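Local coordinates for FAD-binding oxidoreductase (Gulosibacter chungangensis, PDB 7PBI), which binds FAD and isoeugenol and is probably an FAD-dependent oxidoreductase, perhaps with D-lactate dehydrogenase activity, at residues D131-Y136 with E152-S157; G181-L186 with C228-M233. All coordinates share one frame; numbering follows the deposited sequence.

How the contacts relate
Both contacts belong to the FAD-binding part of the chain and hold the same cofactor at different places. Contact 1 meets the pyrophosphate and the flavin end: Ser157 gives its backbone N-H to a phosphate oxygen, and Glu152 comes close to both the flavin and the bound isoeugenol. Contact 2 is a strand pair at the far end, where the backbone of Cys228 reads the adenine. The centres of the two contacts are 18 Å apart. The nearest atoms of contact 1 and contact 2 are about 6 Å apart, so the two do not touch. Helix 158-162 bridges them, since Val158 and Asn161 pack on Tyr132 while Met159 packs on Cys228 and Met231.

Contact 1 of 2, residues D131-Y136 with E152-S157; sequences DYKTLY and ELDWGS. With FAD (flavin-adenine dinucleotide), chain K; H7Y (isoeugenol), chain L.
The Tyr132 ring has the carbonyl oxygen of Leu153 at its edge, near the ring plane, 3.9 Å from CD2, while the oxygens of Asp154, Gly156 and Ser157 approach it obliquely. Within the type I turn from Leu153 to Gly156, the indole of Trp155 carries Leu153 CB over one face, offset toward the rim, and makes a cation-pi contact with Arg88. This turn of the FAD-binding domain meets the first turn of helix 132-142, and the start of that helix takes up its carbonyls. Tyr132 N bonds to Gly156 O at 3.2 Å, met nearly along the C=O axis, and Lys133 N reaches Asp154 O in an almost straight bond of 174°. Asp131 CB lies beside the same two oxygens, and its carboxylate turns back to serve as N-cap: with CG between the backbone N and the carbonyl carbon (chi1 65°), OD1 accepts from both Thr134 N and Thr134 OG1. Lys133 CB rests 3.9 Å from Asp154 CB, and Asp154 OD1 forms a salt bridge with Arg381. Glu152 CG lies 3.2 Å from FAD N5, and Glu152 OE2 comes close to isoeugenol CAA, while OE1 of the same carboxylate is held by Arg371 and Ser383. Ser157 is the N-cap of helix 158-162: its OG bonds to Gly160 N and to Pro128 O, and its own N donates to FAD O2P at 2.7 Å.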
# COMPACT_ATOMS: atom_id res chain seq x y z
N ASP B 131 6.64 0.03 22.29
CA ASP B 131 5.28 -0.56 22.31
C ASP B 131 4.24 0.57 22.41
O ASP B 131 4.61 1.72 22.75
CB ASP B 131 5.11 -1.59 23.43
CG ASP B 131 5.21 -1.04 24.84
OD1 ASP B 131 5.18 0.19 25.01
OD2 ASP B 131 5.29 -1.86 25.76
N TYR B 132 2.99 0.23 22.12
CA TYR B 132 1.87 1.19 21.98
C TYR B 132 1.83 2.08 23.22
O TYR B 132 1.80 3.31 23.05
CB TYR B 132 0.57 0.44 21.72
CG TYR B 132 0.53 -0.26 20.39
CD1 TYR B 132 0.62 0.45 19.20
CD2 TYR B 132 0.41 -1.64 20.31
CE1 TYR B 132 0.59 -0.18 17.97
CE2 TYR B 132 0.38 -2.29 19.08
CZ TYR B 132 0.47 -1.56 17.91
OH TYR B 132 0.44 -2.19 16.71
N LYS B 133 1.87 1.49 24.42
CA LYS B 133 1.82 2.28 25.68
C LYS B 133 2.93 3.34 25.65
O LYS B 133 2.61 4.52 25.89
CB LYS B 133 2.01 1.40 26.92
CG LYS B 133 1.93 2.18 28.23
CD LYS B 133 1.93 1.29 29.44
CE LYS B 133 2.07 2.07 30.73
NZ LYS B 133 1.80 1.19 31.89
N THR B 134 4.17 2.92 25.37
CA THR B 134 5.36 3.80 25.31
C THR B 134 5.10 4.93 24.32
O THR B 134 5.39 6.10 24.67
CB THR B 134 6.61 3.05 24.85
OG1 THR B 134 7.04 2.24 25.95
CG2 THR B 134 7.72 3.99 24.42
N LEU B 135 4.64 4.61 23.12
CA LEU B 135 4.54 5.63 22.05
C LEU B 135 3.47 6.64 22.46
O LEU B 135 3.73 7.84 22.36
CB LEU B 135 4.26 4.97 20.69
CG LEU B 135 4.16 5.95 19.51
CD1 LEU B 135 5.35 6.90 19.47
CD2 LEU B 135 4.03 5.20 18.19
N TYR B 136 2.33 6.15 22.96
CA TYR B 136 1.21 6.99 23.47
C TYR B 136 1.77 7.97 24.50
O TYR B 136 1.50 9.16 24.42
CB TYR B 136 0.11 6.12 24.07
CG TYR B 136 -0.98 6.88 24.77
CD1 TYR B 136 -2.03 7.43 24.05
CD2 TYR B 136 -0.97 7.05 26.14
CE1 TYR B 136 -3.04 8.14 24.67
CE2 TYR B 136 -1.97 7.76 26.78
CZ TYR B 136 -3.01 8.31 26.04
OH TYR B 136 -4.01 9.00 26.65
N GLU B 152 -4.92 -4.64 20.50
CA GLU B 152 -5.66 -4.88 21.77
C GLU B 152 -4.71 -4.64 22.94
O GLU B 152 -5.10 -3.94 23.89
CB GLU B 152 -6.24 -6.29 21.80
CG GLU B 152 -7.17 -6.59 20.62
CD GLU B 152 -8.65 -6.73 20.94
OE1 GLU B 152 -9.01 -6.63 22.12
OE2 GLU B 152 -9.45 -6.94 19.99
N LEU B 153 -3.49 -5.17 22.87
CA LEU B 153 -2.57 -5.25 24.03
C LEU B 153 -1.43 -4.26 23.88
O LEU B 153 -0.68 -4.37 22.89
CB LEU B 153 -2.07 -6.69 24.14
CG LEU B 153 -3.19 -7.71 24.09
CD1 LEU B 153 -2.65 -9.12 23.94
CD2 LEU B 153 -4.02 -7.59 25.35
N ASP B 154 -1.29 -3.36 24.85
CA ASP B 154 -0.38 -2.19 24.75
C ASP B 154 1.09 -2.62 24.78
O ASP B 154 1.92 -1.79 24.41
CB ASP B 154 -0.68 -1.13 25.82
CG ASP B 154 -0.82 -1.63 27.24
OD1 ASP B 154 -0.27 -2.71 27.57
OD2 ASP B 154 -1.48 -0.92 28.02
N TRP B 155 1.42 -3.85 25.19
CA TRP B 155 2.82 -4.35 25.19
C TRP B 155 3.27 -4.75 23.79
O TRP B 155 4.48 -5.02 23.64
CB TRP B 155 3.01 -5.52 26.15
CG TRP B 155 2.18 -6.73 25.84
CD1 TRP B 155 2.11 -7.44 24.68
CD2 TRP B 155 1.31 -7.38 26.76
NE1 TRP B 155 1.25 -8.50 24.82
CE2 TRP B 155 0.74 -8.49 26.09
CE3 TRP B 155 0.96 -7.14 28.10
CZ2 TRP B 155 -0.15 -9.35 26.71
CZ3 TRP B 155 0.07 -7.99 28.71
CH2 TRP B 155 -0.47 -9.08 28.02
N GLY B 156 2.34 -4.85 22.82
CA GLY B 156 2.64 -5.07 21.40
C GLY B 156 3.60 -4.01 20.85
O GLY B 156 3.46 -2.84 21.23
N SER B 157 4.54 -4.41 20.00
CA SER B 157 5.51 -3.48 19.36
C SER B 157 4.84 -2.78 18.18
O SER B 157 4.27 -3.48 17.32
CB SER B 157 6.74 -4.22 18.91
OG SER B 157 7.55 -3.36 18.10
PA FAD K . 6.97 -9.24 17.38
O1A FAD K . 6.89 -10.55 18.09
O2A FAD K . 8.10 -8.35 17.78
O5B FAD K . 7.03 -9.47 15.80
C5B FAD K . 6.22 -10.48 15.17
C4B FAD K . 6.98 -11.04 13.99
O4B FAD K . 7.26 -9.97 13.05
C3B FAD K . 8.35 -11.64 14.30
O3B FAD K . 8.26 -13.01 14.67
C2B FAD K . 9.05 -11.49 12.95
O2B FAD K . 8.64 -12.47 12.02
C1B FAD K . 8.56 -10.11 12.51
N9A FAD K . 9.37 -9.00 13.01
C8A FAD K . 9.11 -8.25 14.12
N7A FAD K . 10.01 -7.32 14.34
C5A FAD K . 10.91 -7.48 13.31
C6A FAD K . 12.09 -6.79 12.99
N6A FAD K . 12.56 -5.77 13.70
N1A FAD K . 12.77 -7.21 11.89
C2A FAD K . 12.28 -8.24 11.19
N3A FAD K . 11.17 -8.95 11.39
C4A FAD K . 10.53 -8.52 12.48
N1 FAD K . -2.71 -8.62 16.75
C2 FAD K . -3.17 -7.60 16.01
O2 FAD K . -2.54 -7.19 15.03
N3 FAD K . -4.32 -6.95 16.32
C4 FAD K . -5.11 -7.31 17.37
O4 FAD K . -6.12 -6.67 17.60
C4X FAD K . -4.67 -8.40 18.17
N5 FAD K . -5.40 -8.77 19.19
C5X FAD K . -4.95 -9.82 19.93
C6 FAD K . -5.73 -10.22 21.03
C7 FAD K . -5.34 -11.25 21.85
C7M FAD K . -6.21 -11.64 23.02
C8 FAD K . -4.14 -11.94 21.57
C8M FAD K . -3.71 -13.09 22.44
C9 FAD K . -3.36 -11.56 20.50
C9A FAD K . -3.74 -10.50 19.66
N10 FAD K . -2.98 -10.08 18.57
C10 FAD K . -3.42 -9.01 17.79
C1' FAD K . -1.69 -10.73 18.26
C2' FAD K . -0.50 -10.06 18.98
O2' FAD K . -0.84 -9.76 20.35
C3' FAD K . -0.04 -8.74 18.34
O3' FAD K . -0.12 -8.79 16.93
C4' FAD K . 1.37 -8.30 18.74
O4' FAD K . 1.52 -6.90 18.48
C5' FAD K . 2.47 -9.01 18.00
O5' FAD K . 3.65 -9.09 18.86
P FAD K . 4.77 -7.96 18.79
O1P FAD K . 5.60 -8.12 20.02
O2P FAD K . 4.16 -6.63 18.51
O3P FAD K . 5.59 -8.44 17.49
CAA H7Y L . -9.50 -9.84 19.29
CAD H7Y L . -8.67 -9.61 18.06
CAE H7Y L . -7.63 -10.67 17.66
CAJ H7Y L . -6.85 -10.47 16.53
CAH H7Y L . -7.22 -9.42 15.73
CAF H7Y L . -5.74 -11.25 16.19
CAG H7Y L . -5.01 -10.96 15.04
CAK H7Y L . -5.39 -9.89 14.25
OAC H7Y L . -4.70 -9.56 13.12
CAL H7Y L . -6.51 -9.12 14.60
OAI H7Y L . -6.89 -8.06 13.81
CAB H7Y L . -7.97 -7.18 14.27

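Contact 2 of 2, residues G181-L186 with C228-M233; sequences GMEVVL and CTRMGM. With FAD (flavin-adenine dinucleotide), chain K.
The Glu183 side chain leaves strand 179-186 and crosses those of Thr229 and Arg230 at a slant. Its CB lies 4.0 Å from Arg230 CB, its partner in the hydrogen-bonded pair. CG, anti to the backbone N (chi1 -177°), comes against Thr229 OG1, and CD lies just as near that hydroxyl. At the tip, OE1 sits over one face of the Arg230 guanidinium, 3.7 Å from NE; carboxylate and guanidinium planes are turned 68° apart and no N-H points at the oxygen, so this long salt bridge rests on charge alone. The stronger partner is Arg193, which grips OE2, while Thr229 OG1 is hydrogen-bonded to Thr64.

The backbones run antiparallel. Glu183 N donates to Arg230 O at 2.9 Å, and Gly232 N to Gly181 O. Glu183 O accepts from Thr229 N at 3.0 Å and, weakly, from Arg230 N, so two consecutive residues, Thr229 and Arg230, face the single residue Glu183. Past that point the register has shifted by one, and Val184 pairs with Cys228. Next to the bulge, Val185 CG2 touches Thr229 CG2, and both side chains pack on Val67 of helix 64-77.

On the other face of the sheet, Met182 and Met231 lie side by side, pointing the same way, their CG atoms 3.7 Å apart. Bending at its last torsion (chi3 91°), Met182 brings CE against Cys228 SG. Met159 of helix 158-162 packs on both Cys228 and Met231.

Cys228 pairs with the adenine through its backbone: N donates to FAD N1A at 3.0 Å, and O accepts from N6A at 2.8 Å. The arrangement is a classic beta bulge at the adenine-recognition end of the FAD site.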
# COMPACT_ATOMS: atom_id res chain seq x y z
N GLY B 181 9.01 4.43 5.46
CA GLY B 181 10.46 4.62 5.60
C GLY B 181 11.06 3.64 6.59
O GLY B 181 10.94 3.88 7.79
N MET B 182 11.69 2.59 6.09
CA MET B 182 12.34 1.57 6.94
C MET B 182 13.84 1.62 6.72
O MET B 182 14.27 1.83 5.58
CB MET B 182 11.86 0.16 6.59
CG MET B 182 10.45 -0.09 7.01
SD MET B 182 9.81 -1.58 6.23
CE MET B 182 10.27 -2.77 7.49
N GLU B 183 14.60 1.45 7.80
CA GLU B 183 16.03 1.07 7.72
C GLU B 183 16.10 -0.41 8.05
O GLU B 183 15.60 -0.80 9.12
CB GLU B 183 16.89 1.90 8.66
CG GLU B 183 18.36 1.54 8.53
CD GLU B 183 19.23 2.37 9.44
OE1 GLU B 183 18.89 2.49 10.63
OE2 GLU B 183 20.21 2.93 8.94
N VAL B 184 16.68 -1.19 7.15
CA VAL B 184 16.65 -2.68 7.19
C VAL B 184 18.09 -3.18 7.08
O VAL B 184 18.83 -2.72 6.20
CB VAL B 184 15.79 -3.21 6.03
CG1 VAL B 184 15.49 -4.68 6.20
CG2 VAL B 184 14.51 -2.40 5.89
N VAL B 185 18.47 -4.09 7.97
CA VAL B 185 19.73 -4.86 7.82
C VAL B 185 19.36 -6.06 6.97
O VAL B 185 18.44 -6.80 7.35
CB VAL B 185 20.33 -5.27 9.18
CG1 VAL B 185 21.55 -6.16 8.98
CG2 VAL B 185 20.67 -4.04 10.00
N LEU B 186 20.02 -6.20 5.81
CA LEU B 186 19.73 -7.29 4.86
C LEU B 186 20.48 -8.54 5.33
O LEU B 186 21.21 -8.43 6.34
CB LEU B 186 20.11 -6.83 3.46
CG LEU B 186 19.11 -5.87 2.83
CD1 LEU B 186 19.64 -5.28 1.53
CD2 LEU B 186 17.81 -6.59 2.57
N CYS B 228 14.53 -5.25 10.47
CA CYS B 228 14.24 -3.81 10.54
C CYS B 228 14.77 -3.26 11.87
O CYS B 228 14.47 -3.87 12.94
CB CYS B 228 12.75 -3.56 10.39
SG CYS B 228 12.34 -1.80 10.48
N THR B 229 15.55 -2.18 11.81
CA THR B 229 16.11 -1.51 13.01
C THR B 229 15.45 -0.15 13.22
O THR B 229 15.61 0.40 14.33
CB THR B 229 17.64 -1.47 12.92
OG1 THR B 229 18.10 -0.52 11.96
CG2 THR B 229 18.20 -2.84 12.60
N ARG B 230 14.70 0.37 12.25
CA ARG B 230 14.06 1.70 12.38
C ARG B 230 12.91 1.82 11.39
O ARG B 230 13.04 1.34 10.26
CB ARG B 230 15.09 2.79 12.14
CG ARG B 230 14.53 4.19 12.23
CD ARG B 230 15.57 5.24 11.93
NE ARG B 230 16.85 4.95 12.58
CZ ARG B 230 17.91 5.74 12.50
NH1 ARG B 230 17.86 6.87 11.82
NH2 ARG B 230 19.02 5.38 13.13
N MET B 231 11.83 2.48 11.79
CA MET B 231 10.59 2.53 10.98
C MET B 231 9.78 3.78 11.32
O MET B 231 9.58 4.08 12.51
CB MET B 231 9.74 1.31 11.27
CG MET B 231 8.77 0.98 10.16
SD MET B 231 7.56 -0.23 10.75
CE MET B 231 6.67 0.84 11.87
N GLY B 232 9.33 4.47 10.27
CA GLY B 232 8.40 5.61 10.37
C GLY B 232 6.99 5.09 10.40
O GLY B 232 6.71 4.11 9.69
N MET B 233 6.13 5.69 11.21
CA MET B 233 4.70 5.33 11.29
C MET B 233 3.91 6.63 11.27
O MET B 233 4.09 7.46 12.20
CB MET B 233 4.39 4.54 12.57
CG MET B 233 2.93 4.19 12.72
SD MET B 233 2.37 3.06 11.42
CE MET B 233 3.34 1.62 11.83
PA FAD K . 6.97 -9.24 17.38
O1A FAD K . 6.89 -10.55 18.09
O2A FAD K . 8.10 -8.35 17.78
O5B FAD K . 7.03 -9.47 15.80
C5B FAD K . 6.22 -10.48 15.17
C4B FAD K . 6.98 -11.04 13.99
O4B FAD K . 7.26 -9.97 13.05
C3B FAD K . 8.35 -11.64 14.30
O3B FAD K . 8.26 -13.01 14.67
C2B FAD K . 9.05 -11.49 12.95
O2B FAD K . 8.64 -12.47 12.02
C1B FAD K . 8.56 -10.11 12.51
N9A FAD K . 9.37 -9.00 13.01
C8A FAD K . 9.11 -8.25 14.12
N7A FAD K . 10.01 -7.32 14.34
C5A FAD K . 10.91 -7.48 13.31
C6A FAD K . 12.09 -6.79 12.99
N6A FAD K . 12.56 -5.77 13.70
N1A FAD K . 12.77 -7.21 11.89
C2A FAD K . 12.28 -8.24 11.19
N3A FAD K . 11.17 -8.95 11.39
C4A FAD K . 10.53 -8.52 12.48
N1 FAD K . -2.71 -8.62 16.75
C2 FAD K . -3.17 -7.60 16.01
O2 FAD K . -2.54 -7.19 15.03
N3 FAD K . -4.32 -6.95 16.32
C4 FAD K . -5.11 -7.31 17.37
O4 FAD K . -6.12 -6.67 17.60
C4X FAD K . -4.67 -8.40 18.17
N5 FAD K . -5.40 -8.77 19.19
C5X FAD K . -4.95 -9.82 19.93
C6 FAD K . -5.73 -10.22 21.03
C7 FAD K . -5.34 -11.25 21.85
C7M FAD K . -6.21 -11.64 23.02
C8 FAD K . -4.14 -11.94 21.57
C8M FAD K . -3.71 -13.09 22.44
C9 FAD K . -3.36 -11.56 20.50
C9A FAD K . -3.74 -10.50 19.66
N10 FAD K . -2.98 -10.08 18.57
C10 FAD K . -3.42 -9.01 17.79
C1' FAD K . -1.69 -10.73 18.26
C2' FAD K . -0.50 -10.06 18.98
O2' FAD K . -0.84 -9.76 20.35
C3' FAD K . -0.04 -8.74 18.34
O3' FAD K . -0.12 -8.79 16.93
C4' FAD K . 1.37 -8.30 18.74
O4' FAD K . 1.52 -6.90 18.48
C5' FAD K . 2.47 -9.01 18.00
O5' FAD K . 3.65 -9.09 18.86
P FAD K . 4.77 -7.96 18.79
O1P FAD K . 5.60 -8.12 20.02
O2P FAD K . 4.16 -6.63 18.51
O3P FAD K . 5.59 -8.44 17.49